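Local structure of alpha-rhamnosidase (Dictyoglomus thermophilum, 6I60) at residues 251-256 against 298-303; 631-636 against 764-769. The protein probably hydrolyses terminal non-reducing alpha-L-rhamnose residues from alpha-L-rhamnosides, including flavonoid glycosides. All blocks are in the same frame, centred on the assembly; numbering follows the deposited sequence.

Contact 1: residues 251-256 against 298-303; sequences NGRYVK and SLYHGE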
ATOM      1  N   ASN A 251      14.014  -5.350  17.795  1.00 54.22           N
ATOM      2  CA  ASN A 251      13.376  -6.651  17.610  1.00 56.15           C
ATOM      3  C   ASN A 251      12.432  -6.642  16.413  1.00 60.16           C
ATOM      4  O   ASN A 251      12.650  -7.357  15.428  1.00 61.31           O
ATOM      5  CB  ASN A 251      12.621  -7.056  18.880  1.00 52.45           C
ATOM      6  CG  ASN A 251      13.477  -6.959  20.126  1.00 54.01           C
ATOM      7  OD1 ASN A 251      14.679  -6.703  20.055  1.00 62.54           O
ATOM      8  ND2 ASN A 251      12.856  -7.157  21.279  1.00 60.99           N
ATOM      9  N   GLY A 252      11.373  -5.839  16.485  1.00 63.36           N
ATOM     10  CA  GLY A 252      10.398  -5.780  15.416  1.00 59.66           C
ATOM     11  C   GLY A 252       9.617  -7.069  15.277  1.00 58.03           C
ATOM     12  O   GLY A 252       8.954  -7.507  16.222  1.00 65.01           O
ATOM     13  N   ARG A 253       9.690  -7.687  14.101  1.00 56.59           N
ATOM     14  CA  ARG A 253       9.016  -8.951  13.848  1.00 54.35           C
ATOM     15  C   ARG A 253       9.946 -10.152  13.936  1.00 52.48           C
ATOM     16  O   ARG A 253       9.462 -11.289  13.959  1.00 50.69           O
ATOM     17  CB  ARG A 253       8.342  -8.920  12.472  1.00 50.27           C
ATOM     18  CG  ARG A 253       7.065  -8.100  12.441  1.00 49.88           C
ATOM     19  CD  ARG A 253       5.854  -9.003  12.344  1.00 54.12           C
ATOM     20  NE  ARG A 253       4.601  -8.259  12.244  1.00 59.15           N
ATOM     21  CZ  ARG A 253       3.851  -7.915  13.286  1.00 58.20           C
ATOM     22  NH1 ARG A 253       4.225  -8.247  14.514  1.00 59.40           N
ATOM     23  NH2 ARG A 253       2.724  -7.243  13.100  1.00 54.89           N
ATOM     24  N   TYR A 254      11.259  -9.932  13.989  1.00 57.96           N
ATOM     25  CA  TYR A 254      12.231 -11.013  14.158  1.00 58.85           C
ATOM     26  C   TYR A 254      12.284 -11.373  15.639  1.00 55.49           C
ATOM     27  O   TYR A 254      13.207 -11.013  16.375  1.00 58.71           O
ATOM     28  CB  TYR A 254      13.598 -10.599  13.626  1.00 62.81           C
ATOM     29  CG  TYR A 254      14.511 -11.756  13.279  1.00 60.40           C
ATOM     30  CD1 TYR A 254      14.323 -12.490  12.115  1.00 57.46           C
ATOM     31  CD2 TYR A 254      15.567 -12.108  14.112  1.00 61.56           C
ATOM     32  CE1 TYR A 254      15.156 -13.547  11.792  1.00 62.67           C
ATOM     33  CE2 TYR A 254      16.406 -13.164  13.798  1.00 61.94           C
ATOM     34  CZ  TYR A 254      16.196 -13.879  12.636  1.00 64.94           C
ATOM     35  OH  TYR A 254      17.024 -14.930  12.313  1.00 61.39           O
ATOM     36  N   VAL A 255      11.258 -12.097  16.084  1.00 57.44           N
ATOM     37  CA  VAL A 255      11.116 -12.478  17.481  1.00 59.91           C
ATOM     38  C   VAL A 255      10.847 -13.975  17.559  1.00 61.88           C
ATOM     39  O   VAL A 255      10.441 -14.611  16.584  1.00 58.01           O
ATOM     40  CB  VAL A 255       9.994 -11.688  18.188  1.00 61.80           C
ATOM     41  CG1 VAL A 255      10.505 -10.326  18.639  1.00 53.15           C
ATOM     42  CG2 VAL A 255       8.802 -11.531  17.266  1.00 59.73           C
ATOM     43  N   LYS A 256      11.074 -14.532  18.752  1.00 66.47           N
ATOM     44  CA  LYS A 256      11.002 -15.980  18.925  1.00 61.74           C
ATOM     45  C   LYS A 256       9.581 -16.509  18.780  1.00 56.60           C
ATOM     46  O   LYS A 256       9.393 -17.677  18.421  1.00 61.63           O
ATOM     47  CB  LYS A 256      11.575 -16.372  20.287  1.00 65.63           C
ATOM     48  CG  LYS A 256      12.942 -17.036  20.216  1.00 71.92           C
ATOM     49  CD  LYS A 256      12.824 -18.551  20.261  1.00 75.82           C
ATOM     50  CE  LYS A 256      13.194 -19.094  21.631  1.00 76.77           C
ATOM     51  NZ  LYS A 256      12.843 -20.536  21.769  1.00 85.80           N
ATOM     52  N   SER A 298       9.423  -3.374  21.485  1.00 56.42           N
ATOM     53  CA  SER A 298       8.445  -4.246  20.853  1.00 56.47           C
ATOM     54  C   SER A 298       7.469  -3.397  20.058  1.00 55.03           C
ATOM     55  O   SER A 298       7.092  -2.305  20.492  1.00 59.39           O
ATOM     56  CB  SER A 298       7.692  -5.087  21.890  1.00 56.00           C
ATOM     57  OG  SER A 298       7.009  -6.164  21.272  1.00 68.76           O
ATOM     58  N   LEU A 299       7.062  -3.903  18.892  1.00 53.25           N
ATOM     59  CA  LEU A 299       6.099  -3.178  18.070  1.00 49.83           C
ATOM     60  C   LEU A 299       4.748  -3.056  18.763  1.00 51.20           C
ATOM     61  O   LEU A 299       4.039  -2.064  18.567  1.00 51.88           O
ATOM     62  CB  LEU A 299       5.934  -3.868  16.716  1.00 56.04           C
ATOM     63  CG  LEU A 299       7.174  -3.947  15.826  1.00 56.66           C
ATOM     64  CD1 LEU A 299       6.913  -4.833  14.617  1.00 53.72           C
ATOM     65  CD2 LEU A 299       7.605  -2.558  15.393  1.00 52.28           C
ATOM     66  N   TYR A 300       4.374  -4.049  19.575  1.00 53.78           N
ATOM     67  CA  TYR A 300       3.073  -4.015  20.235  1.00 51.23           C
ATOM     68  C   TYR A 300       3.124  -3.238  21.543  1.00 57.83           C
ATOM     69  O   TYR A 300       2.158  -2.552  21.898  1.00 59.51           O
ATOM     70  CB  TYR A 300       2.572  -5.436  20.507  1.00 50.48           C
ATOM     71  CG  TYR A 300       2.204  -6.236  19.278  1.00 58.82           C
ATOM     72  CD1 TYR A 300       2.095  -7.620  19.341  1.00 56.97           C
ATOM     73  CD2 TYR A 300       1.961  -5.614  18.061  1.00 57.30           C
ATOM     74  CE1 TYR A 300       1.761  -8.362  18.227  1.00 55.66           C
ATOM     75  CE2 TYR A 300       1.623  -6.349  16.939  1.00 58.40           C
ATOM     76  CZ  TYR A 300       1.525  -7.723  17.029  1.00 59.95           C
ATOM     77  OH  TYR A 300       1.193  -8.461  15.917  1.00 63.39           O
ATOM     78  N   HIS A 301       4.236  -3.333  22.273  1.00 54.48           N
ATOM     79  CA  HIS A 301       4.296  -2.860  23.648  1.00 55.32           C
ATOM     80  C   HIS A 301       5.141  -1.610  23.847  1.00 56.13           C
ATOM     81  O   HIS A 301       5.116  -1.041  24.944  1.00 54.65           O
ATOM     82  CB  HIS A 301       4.824  -3.977  24.555  1.00 50.76           C
ATOM     83  CG  HIS A 301       4.131  -5.288  24.356  1.00 54.94           C
ATOM     84  ND1 HIS A 301       2.810  -5.490  24.694  1.00 56.28           N
ATOM     85  CD2 HIS A 301       4.572  -6.461  23.843  1.00 54.95           C
ATOM     86  CE1 HIS A 301       2.468  -6.733  24.403  1.00 57.16           C
ATOM     87  NE2 HIS A 301       3.519  -7.343  23.886  1.00 54.83           N
ATOM     88  N   GLY A 302       5.879  -1.167  22.840  1.00 54.68           N
ATOM     89  CA  GLY A 302       6.618   0.074  22.941  1.00 47.84           C
ATOM     90  C   GLY A 302       8.098  -0.136  23.185  1.00 51.65           C
ATOM     91  O   GLY A 302       8.650  -1.230  23.032  1.00 61.08           O
ATOM     92  N   GLU A 303       8.749   0.957  23.578  1.00 47.27           N
ATOM     93  CA  GLU A 303      10.192   0.984  23.761  1.00 56.07           C
ATOM     94  C   GLU A 303      10.526   1.764  25.023  1.00 60.02           C
ATOM     95  O   GLU A 303       9.853   2.744  25.353  1.00 62.30           O
ATOM     96  CB  GLU A 303      10.891   1.606  22.536  1.00 47.67           C
ATOM     97  CG  GLU A 303      12.171   2.376  22.833  1.00 50.54           C
ATOM     98  CD  GLU A 303      12.479   3.430  21.781  1.00 61.84           C
ATOM     99  OE1 GLU A 303      12.404   3.107  20.577  1.00 55.72           O
ATOM    100  OE2 GLU A 303      12.797   4.580  22.156  1.00 69.67           O
TER
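G252 and L299 mark the closest approach of the two backbones, with their CA atoms 5.7 Å apart, where a tight turn meets the loop of a hairpin. A type II' beta turn runs from N251 to Y254, with Y254 N bonded to N251 O at 3.3 Å, and G252 holds its second position, where the positive phi favours glycine. Across from it, S298 and G302 pair through their backbones, S298 N to G302 O at 2.8 Å and G302 N to S298 O at 2.9 Å. This closes the hairpin between strands 288-298 and 302-306 and leaves L299, Y300 and H301 as its loop.

L299 reaches into the turn and lays CD1 against G252 C at 3.6 Å; a branched apolar side chain suits a site that offers mostly backbone and methylene surface. The same methyl meets R253 CG at 3.9 Å and lies over the rim of one guanidinium face, because the arginine chain bends at chi2 (-107°). R253 NH1 gives Y300 OH a weak, bent hydrogen bond of 3.3 Å. The guanidinium and phenol planes stand 67° apart, so the two groups do not stack. The hydroxyl has a stronger partner in E502 O, and R253 also bonds elsewhere through NE and NH2.

Strand 171-184 lies alongside, its I173 touching N251 and S298, and its Y171 touching Y300. R253 of the turn touches Y551 and Y300 of the hairpin bonds to E502 O, so both segments meet loops of the six-hairpin glycosidase domain.

Contact 2: residues 631-636 against 764-769; sequences TFYFYH and TRYIFD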
ATOM      1  N   THR A 631     -17.817 -19.918  -3.383  1.00 53.77           N
ATOM      2  CA  THR A 631     -17.978 -20.263  -4.790  1.00 49.29           C
ATOM      3  C   THR A 631     -17.942 -19.023  -5.669  1.00 51.07           C
ATOM      4  O   THR A 631     -17.514 -19.096  -6.826  1.00 52.02           O
ATOM      5  CB  THR A 631     -19.281 -21.036  -4.990  1.00 55.57           C
ATOM      6  OG1 THR A 631     -19.410 -22.026  -3.961  1.00 55.39           O
ATOM      7  CG2 THR A 631     -19.294 -21.724  -6.339  1.00 45.64           C
ATOM      8  N   PHE A 632     -18.382 -17.879  -5.137  1.00 54.50           N
ATOM      9  CA  PHE A 632     -18.271 -16.620  -5.869  1.00 53.76           C
ATOM     10  C   PHE A 632     -16.821 -16.320  -6.220  1.00 54.51           C
ATOM     11  O   PHE A 632     -16.520 -15.887  -7.339  1.00 48.86           O
ATOM     12  CB  PHE A 632     -18.880 -15.487  -5.037  1.00 48.89           C
ATOM     13  CG  PHE A 632     -18.537 -14.106  -5.529  1.00 45.27           C
ATOM     14  CD1 PHE A 632     -17.459 -13.412  -4.999  1.00 40.18           C
ATOM     15  CD2 PHE A 632     -19.310 -13.489  -6.499  1.00 46.24           C
ATOM     16  CE1 PHE A 632     -17.150 -12.138  -5.444  1.00 44.49           C
ATOM     17  CE2 PHE A 632     -19.007 -12.213  -6.943  1.00 46.46           C
ATOM     18  CZ  PHE A 632     -17.925 -11.538  -6.415  1.00 38.79           C
ATOM     19  N   TYR A 633     -15.904 -16.555  -5.279  1.00 53.28           N
ATOM     20  CA  TYR A 633     -14.494 -16.291  -5.526  1.00 56.66           C
ATOM     21  C   TYR A 633     -13.806 -17.434  -6.258  1.00 60.27           C
ATOM     22  O   TYR A 633     -12.745 -17.218  -6.855  1.00 57.82           O
ATOM     23  CB  TYR A 633     -13.778 -15.992  -4.207  1.00 49.78           C
ATOM     24  CG  TYR A 633     -13.888 -14.540  -3.796  1.00 51.65           C
ATOM     25  CD1 TYR A 633     -13.151 -13.559  -4.447  1.00 48.80           C
ATOM     26  CD2 TYR A 633     -14.741 -14.146  -2.773  1.00 49.84           C
ATOM     27  CE1 TYR A 633     -13.250 -12.228  -4.085  1.00 50.19           C
ATOM     28  CE2 TYR A 633     -14.847 -12.816  -2.400  1.00 47.54           C
ATOM     29  CZ  TYR A 633     -14.099 -11.861  -3.061  1.00 54.99           C
ATOM     30  OH  TYR A 633     -14.196 -10.534  -2.703  1.00 51.28           O
ATOM     31  N   PHE A 634     -14.380 -18.639  -6.231  1.00 59.67           N
ATOM     32  CA  PHE A 634     -13.864 -19.715  -7.070  1.00 55.99           C
ATOM     33  C   PHE A 634     -14.107 -19.409  -8.542  1.00 58.56           C
ATOM     34  O   PHE A 634     -13.207 -19.562  -9.376  1.00 58.73           O
ATOM     35  CB  PHE A 634     -14.511 -21.044  -6.679  1.00 54.43           C
ATOM     36  CG  PHE A 634     -13.959 -22.228  -7.419  1.00 56.09           C
ATOM     37  CD1 PHE A 634     -12.614 -22.293  -7.746  1.00 60.74           C
ATOM     38  CD2 PHE A 634     -14.784 -23.277  -7.789  1.00 62.41           C
ATOM     39  CE1 PHE A 634     -12.102 -23.381  -8.426  1.00 64.23           C
ATOM     40  CE2 PHE A 634     -14.279 -24.370  -8.470  1.00 63.06           C
ATOM     41  CZ  PHE A 634     -12.936 -24.422  -8.789  1.00 67.47           C
ATOM     42  N   TYR A 635     -15.321 -18.969  -8.877  1.00 53.99           N
ATOM     43  CA  TYR A 635     -15.594 -18.516 -10.236  1.00 51.14           C
ATOM     44  C   TYR A 635     -14.773 -17.276 -10.568  1.00 54.89           C
ATOM     45  O   TYR A 635     -14.285 -17.128 -11.695  1.00 55.62           O
ATOM     46  CB  TYR A 635     -17.090 -18.242 -10.398  1.00 48.67           C
ATOM     47  CG  TYR A 635     -17.486 -17.652 -11.734  1.00 48.26           C
ATOM     48  CD1 TYR A 635     -17.797 -18.469 -12.809  1.00 57.51           C
ATOM     49  CD2 TYR A 635     -17.562 -16.277 -11.914  1.00 52.02           C
ATOM     50  CE1 TYR A 635     -18.164 -17.934 -14.030  1.00 57.48           C
ATOM     51  CE2 TYR A 635     -17.924 -15.733 -13.132  1.00 57.76           C
ATOM     52  CZ  TYR A 635     -18.228 -16.568 -14.184  1.00 57.29           C
ATOM     53  OH  TYR A 635     -18.591 -16.039 -15.400  1.00 67.58           O
ATOM     54  N   HIS A 636     -14.604 -16.380  -9.593  1.00 57.19           N
ATOM     55  CA  HIS A 636     -13.818 -15.171  -9.819  1.00 55.95           C
ATOM     56  C   HIS A 636     -12.366 -15.505 -10.138  1.00 61.49           C
ATOM     57  O   HIS A 636     -11.780 -14.937 -11.067  1.00 58.40           O
ATOM     58  CB  HIS A 636     -13.908 -14.258  -8.594  1.00 52.38           C
ATOM     59  CG  HIS A 636     -13.194 -12.951  -8.751  1.00 57.71           C
ATOM     60  ND1 HIS A 636     -11.827 -12.830  -8.623  1.00 55.17           N
ATOM     61  CD2 HIS A 636     -13.659 -11.707  -9.013  1.00 60.54           C
ATOM     62  CE1 HIS A 636     -11.479 -11.569  -8.808  1.00 57.60           C
ATOM     63  NE2 HIS A 636     -12.572 -10.866  -9.045  1.00 66.85           N
ATOM     64  N   THR A 764     -19.970  -5.406   0.533  1.00 49.57           N
ATOM     65  CA  THR A 764     -19.948  -3.948   0.466  1.00 48.76           C
ATOM     66  C   THR A 764     -19.070  -3.461  -0.677  1.00 47.20           C
ATOM     67  O   THR A 764     -19.335  -2.402  -1.257  1.00 49.18           O
ATOM     68  CB  THR A 764     -19.462  -3.356   1.790  1.00 44.63           C
ATOM     69  OG1 THR A 764     -20.144  -3.989   2.878  1.00 45.72           O
ATOM     70  CG2 THR A 764     -19.729  -1.859   1.838  1.00 39.06           C
ATOM     71  N   ARG A 765     -18.029  -4.224  -1.018  1.00 44.85           N
ATOM     72  CA  ARG A 765     -17.152  -3.861  -2.124  1.00 47.15           C
ATOM     73  C   ARG A 765     -17.849  -3.961  -3.477  1.00 49.87           C
ATOM     74  O   ARG A 765     -17.418  -3.305  -4.433  1.00 46.30           O
ATOM     75  CB  ARG A 765     -15.905  -4.751  -2.102  1.00 48.88           C
ATOM     76  CG  ARG A 765     -14.796  -4.322  -3.050  1.00 51.70           C
ATOM     77  CD  ARG A 765     -14.543  -5.384  -4.106  1.00 49.88           C
ATOM     78  NE  ARG A 765     -13.678  -4.906  -5.182  1.00 49.14           N
ATOM     79  CZ  ARG A 765     -14.115  -4.281  -6.270  1.00 48.63           C
ATOM     80  NH1 ARG A 765     -15.411  -4.048  -6.429  1.00 44.48           N
ATOM     81  NH2 ARG A 765     -13.254  -3.885  -7.199  1.00 50.18           N
ATOM     82  N   TYR A 766     -18.923  -4.749  -3.582  1.00 45.18           N
ATOM     83  CA  TYR A 766     -19.598  -4.963  -4.854  1.00 47.22           C
ATOM     84  C   TYR A 766     -20.986  -4.346  -4.938  1.00 51.28           C
ATOM     85  O   TYR A 766     -21.496  -4.180  -6.050  1.00 52.07           O
ATOM     86  CB  TYR A 766     -19.724  -6.466  -5.149  1.00 50.65           C
ATOM     87  CG  TYR A 766     -18.419  -7.231  -5.117  1.00 52.10           C
ATOM     88  CD1 TYR A 766     -17.466  -7.063  -6.115  1.00 49.05           C
ATOM     89  CD2 TYR A 766     -18.144  -8.130  -4.095  1.00 49.69           C
ATOM     90  CE1 TYR A 766     -16.274  -7.765  -6.091  1.00 46.90           C
ATOM     91  CE2 TYR A 766     -16.955  -8.837  -4.062  1.00 48.72           C
ATOM     92  CZ  TYR A 766     -16.023  -8.651  -5.062  1.00 49.74           C
ATOM     93  OH  TYR A 766     -14.839  -9.352  -5.034  1.00 48.56           O
ATOM     94  N   ILE A 767     -21.607  -4.002  -3.807  1.00 48.25           N
ATOM     95  CA  ILE A 767     -23.013  -3.610  -3.827  1.00 46.53           C
ATOM     96  C   ILE A 767     -23.202  -2.277  -4.546  1.00 50.69           C
ATOM     97  O   ILE A 767     -24.173  -2.094  -5.288  1.00 57.16           O
ATOM     98  CB  ILE A 767     -23.581  -3.571  -2.397  1.00 46.86           C
ATOM     99  CG1 ILE A 767     -25.053  -3.151  -2.419  1.00 48.48           C
ATOM    100  CG2 ILE A 767     -22.765  -2.641  -1.514  1.00 53.13           C
ATOM    101  CD1 ILE A 767     -25.891  -3.809  -1.346  1.00 49.08           C
ATOM    102  N   PHE A 768     -22.280  -1.330  -4.352  1.00 45.58           N
ATOM    103  CA  PHE A 768     -22.446  -0.020  -4.974  1.00 45.76           C
ATOM    104  C   PHE A 768     -22.298  -0.102  -6.487  1.00 51.90           C
ATOM    105  O   PHE A 768     -23.021   0.578  -7.225  1.00 48.80           O
ATOM    106  CB  PHE A 768     -21.443   0.972  -4.388  1.00 50.29           C
ATOM    107  CG  PHE A 768     -21.669   1.272  -2.939  1.00 43.47           C
ATOM    108  CD1 PHE A 768     -22.643   2.172  -2.550  1.00 47.39           C
ATOM    109  CD2 PHE A 768     -20.913   0.645  -1.964  1.00 48.61           C
ATOM    110  CE1 PHE A 768     -22.859   2.446  -1.213  1.00 51.94           C
ATOM    111  CE2 PHE A 768     -21.122   0.915  -0.627  1.00 49.31           C
ATOM    112  CZ  PHE A 768     -22.096   1.817  -0.251  1.00 50.05           C
ATOM    113  N   ASP A 769     -21.367  -0.930  -6.968  1.00 54.92           N
ATOM    114  CA  ASP A 769     -21.189  -1.087  -8.407  1.00 52.89           C
ATOM    115  C   ASP A 769     -22.343  -1.857  -9.039  1.00 47.95           C
ATOM    116  O   ASP A 769     -22.678  -1.617 -10.204  1.00 45.39           O
ATOM    117  CB  ASP A 769     -19.860  -1.785  -8.698  1.00 53.51           C
ATOM    118  CG  ASP A 769     -18.663  -0.888  -8.441  1.00 62.13           C
ATOM    119  OD1 ASP A 769     -18.698   0.290  -8.856  1.00 59.76           O
ATOM    120  OD2 ASP A 769     -17.683  -1.362  -7.827  1.00 66.39           O
TER
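F632 meets Y766 edge to face between two helices whose backbones stay well apart: the nearest CA atoms, those of these two residues, are 11.8 Å from each other. Long aromatic side chains suit this distance, each covering part of the way. With CG anti to the backbone N (chi1 166°), F632 extends toward helix 761-773 and sets CZ 3.6 Å above one face of the Y766 ring, off toward its rim. The centroids are 5.0 Å apart and the planes 66° from parallel. On the other face of Y766 lies CD of R765, so the phenol ring is sandwiched between an aromatic edge and a methylene.

Next along the helix, Y633 adds the polar half of the contact. Its OH approaches Y766 at the ring edge, near the ring plane, and the two hydroxyls share a hydrogen bond of 2.7 Å in which either could be the donor. Tyrosine suits both places, since each ring packs while its hydroxyl finds a mate in a buried setting. An alanine in place of Y766 would probably leave the Y633 hydroxyl without this partner and open a gap beside the F632 ring. Farther on, H636 N bonds to F632 O at 3.0 Å, the ordinary helical bond of this turn.

Around this bridge, helix 722-729 brings L726 to F632 and Y729 to Y766, while Q511 of helix 507-512 touches both tyrosines. Helix 651-672 packs on T631 and F634; both segments belong to the helical six-hairpin glycosidase domain, an (alpha/alpha)6 barrel in this family.

How the contacts relate
Contacts 1 and 2 are separate sites, with centres 37 Å apart and nearest atoms about 23 Å apart, and they follow one another along the chain. The first belongs to the beta-rich N-terminal rhamnosidase region and the second to the helical six-hairpin domain, the part that carries catalysis in this family. They are related through that domain: contact 1 reaches its loops at E502 and Y551, whereas contact 2 joins two of its helices. One bound 2-(2-ethoxyethoxy)ethanol sits at Y656, E659 and L660 of helix 651-672, which packs on helix 626-648 of contact 2. That molecule is no rhamnoside, so its pocket need not mark the active site.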